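PDB 4ZBG: acetyltransferase from Brucella abortus str. 2308 A, which binds acetyl-coenzyme A and, as a member of the GNAT family, probably transfers its acetyl group to an amine of an acceptor substrate. Local coordinates for residues A[52-60]-A[104-112]. Sequence-based numbering, arbitrary orientation.
Sequences ALTLSLVAE and LIREGLAQL
Leu55 and Leu57 point from strand 55-60 at helix 104-112, whose axis runs closer to antiparallel than perpendicular to the strand (146°) and comes within 9.3 Å of it. This is helix-on-sheet packing in the GNAT fold, with the helix covering one face of the central sheet; strand 55-61 lies there between strands 10-13 and 64-76. Leu57 reaches the helix where Gly108 has no side chain: its CD1 lies 3.6 Å from Gly108 N and also touches Glu107 CG at 3.9 Å. Leu55 meets the same glycine from its carbonyl side, CD2 3.5 Å from Gly108 O. With CG anti to the backbone N (chi1 -177°), Leu55 brings CD2 to this carbonyl and CD1 to the Gln111 amide. On the acetyl-CoA side, Leu104 rests CD2 against the strand backbone, 3.8 Å from Ala59 N, and meets Leu57 CB and Ala59 CB as well. At the other end of the contact, CD2 of Leu112 comes loosely near Thr54 CG2, and Leu112 also packs on Phe71 of strand 64-76 and Tyr84 of strand 83-91. Gln111 extends toward the strand, crossing Leu55 at about a right angle and bringing OE1 within 3.6 Å of Leu55 CD1. A nearly straight bond (166°) fixes its amide: Gln111 NE2 donates, nearly in the amide plane, to the anti lone pair of Glu107 OE2 at 2.8 Å, while Leu57 CD2 sits 3.9 Å from the same NE2.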
# COMPACT_ATOMS: atom_id res chain seq x y z
N ALA A 52 -6.10 7.12 -9.30
CA ALA A 52 -6.64 6.21 -8.29
C ALA A 52 -5.59 5.82 -7.26
O ALA A 52 -5.83 4.96 -6.41
CB ALA A 52 -7.21 4.96 -8.96
N LEU A 53 -4.42 6.45 -7.32
CA LEU A 53 -3.39 6.24 -6.32
C LEU A 53 -3.67 7.22 -5.18
O LEU A 53 -3.18 8.35 -5.16
CB LEU A 53 -2.00 6.44 -6.94
CG LEU A 53 -0.80 6.11 -6.05
CD1 LEU A 53 -0.89 4.70 -5.47
CD2 LEU A 53 0.48 6.29 -6.84
N THR A 54 -4.54 6.80 -4.28
CA THR A 54 -5.07 7.67 -3.24
C THR A 54 -3.96 8.21 -2.35
O THR A 54 -3.92 9.39 -2.02
CB THR A 54 -6.06 6.91 -2.36
OG1 THR A 54 -7.07 6.34 -3.20
CG2 THR A 54 -6.70 7.84 -1.35
N LEU A 55 -3.06 7.31 -1.97
CA LEU A 55 -1.95 7.67 -1.11
C LEU A 55 -0.75 6.85 -1.51
O LEU A 55 -0.85 5.64 -1.72
CB LEU A 55 -2.33 7.42 0.35
CG LEU A 55 -1.27 7.82 1.37
CD1 LEU A 55 -0.98 9.30 1.33
CD2 LEU A 55 -1.74 7.41 2.76
N SER A 56 0.40 7.51 -1.62
CA SER A 56 1.63 6.86 -2.04
C SER A 56 2.74 7.45 -1.20
O SER A 56 3.02 8.64 -1.30
CB SER A 56 1.88 7.13 -3.52
OG SER A 56 3.10 6.55 -3.94
N LEU A 57 3.32 6.62 -0.33
CA LEU A 57 4.37 7.09 0.58
C LEU A 57 5.66 6.38 0.28
O LEU A 57 5.66 5.20 -0.09
CB LEU A 57 4.01 6.80 2.04
CG LEU A 57 2.71 7.37 2.59
CD1 LEU A 57 2.55 6.98 4.05
CD2 LEU A 57 2.65 8.88 2.42
N VAL A 58 6.76 7.10 0.45
CA VAL A 58 8.09 6.52 0.36
C VAL A 58 8.84 6.68 1.67
O VAL A 58 8.64 7.65 2.40
CB VAL A 58 8.91 7.10 -0.81
CG1 VAL A 58 8.29 6.74 -2.14
CG2 VAL A 58 9.08 8.62 -0.64
N ALA A 59 9.70 5.70 1.96
CA ALA A 59 10.70 5.81 3.00
C ALA A 59 12.00 6.16 2.28
O ALA A 59 12.43 5.43 1.39
CB ALA A 59 10.85 4.50 3.72
N GLU A 60 12.62 7.27 2.68
CA GLU A 60 13.78 7.80 1.99
C GLU A 60 14.92 7.97 2.98
O GLU A 60 14.73 8.41 4.12
CB GLU A 60 13.42 9.16 1.39
CG GLU A 60 14.48 9.85 0.56
CD GLU A 60 13.93 11.10 -0.10
OE1 GLU A 60 13.29 11.90 0.61
OE2 GLU A 60 14.11 11.27 -1.33
N LEU A 104 5.94 2.34 7.22
CA LEU A 104 5.17 2.79 6.06
C LEU A 104 3.69 2.46 6.23
O LEU A 104 2.82 3.29 5.93
CB LEU A 104 5.69 2.13 4.79
CG LEU A 104 6.98 2.74 4.25
CD1 LEU A 104 7.59 1.82 3.21
CD2 LEU A 104 6.70 4.11 3.66
N ILE A 105 3.40 1.26 6.69
CA ILE A 105 2.02 0.83 6.87
C ILE A 105 1.33 1.66 7.94
O ILE A 105 0.23 2.17 7.71
CB ILE A 105 1.93 -0.68 7.16
CG1 ILE A 105 2.40 -1.49 5.94
CG2 ILE A 105 0.51 -1.06 7.57
CD1 ILE A 105 2.74 -2.93 6.26
N ARG A 106 1.96 1.82 9.09
CA ARG A 106 1.34 2.59 10.17
C ARG A 106 1.11 4.03 9.75
O ARG A 106 0.05 4.61 10.03
CB ARG A 106 2.18 2.52 11.45
CG ARG A 106 2.12 1.17 12.14
CD ARG A 106 2.67 1.22 13.55
NE ARG A 106 2.71 -0.12 14.15
CZ ARG A 106 3.69 -0.98 13.94
NH1 ARG A 106 4.70 -0.66 13.14
NH2 ARG A 106 3.67 -2.18 14.52
N GLU A 107 2.08 4.63 9.08
CA GLU A 107 1.92 6.01 8.65
C GLU A 107 0.83 6.15 7.58
O GLU A 107 0.02 7.08 7.62
CB GLU A 107 3.27 6.58 8.20
CG GLU A 107 3.19 8.03 7.79
CD GLU A 107 2.67 8.95 8.88
OE1 GLU A 107 2.84 8.66 10.09
OE2 GLU A 107 2.09 9.99 8.50
N GLY A 108 0.79 5.22 6.63
CA GLY A 108 -0.25 5.24 5.62
C GLY A 108 -1.65 5.11 6.20
O GLY A 108 -2.57 5.85 5.83
N LEU A 109 -1.81 4.18 7.14
CA LEU A 109 -3.11 4.01 7.79
C LEU A 109 -3.50 5.26 8.57
O LEU A 109 -4.66 5.66 8.55
CB LEU A 109 -3.08 2.80 8.71
CG LEU A 109 -2.92 1.46 8.01
CD1 LEU A 109 -2.69 0.37 9.05
CD2 LEU A 109 -4.11 1.13 7.12
N ALA A 110 -2.53 5.88 9.23
CA ALA A 110 -2.81 7.09 10.00
C ALA A 110 -3.28 8.20 9.08
O ALA A 110 -4.21 8.95 9.40
CB ALA A 110 -1.59 7.51 10.81
N GLN A 111 -2.66 8.31 7.91
CA GLN A 111 -3.05 9.34 6.96
C GLN A 111 -4.43 9.09 6.36
O GLN A 111 -5.22 10.02 6.19
CB GLN A 111 -1.96 9.54 5.90
CG GLN A 111 -0.72 10.19 6.50
CD GLN A 111 0.26 10.68 5.46
OE1 GLN A 111 -0.13 11.11 4.37
NE2 GLN A 111 1.54 10.61 5.79
N LEU A 112 -4.74 7.83 6.07
CA LEU A 112 -6.09 7.49 5.61
C LEU A 112 -7.13 7.83 6.66
O LEU A 112 -8.15 8.45 6.35
CB LEU A 112 -6.22 6.01 5.29
CG LEU A 112 -5.69 5.49 3.96
CD1 LEU A 112 -6.03 4.01 3.85
CD2 LEU A 112 -6.27 6.27 2.77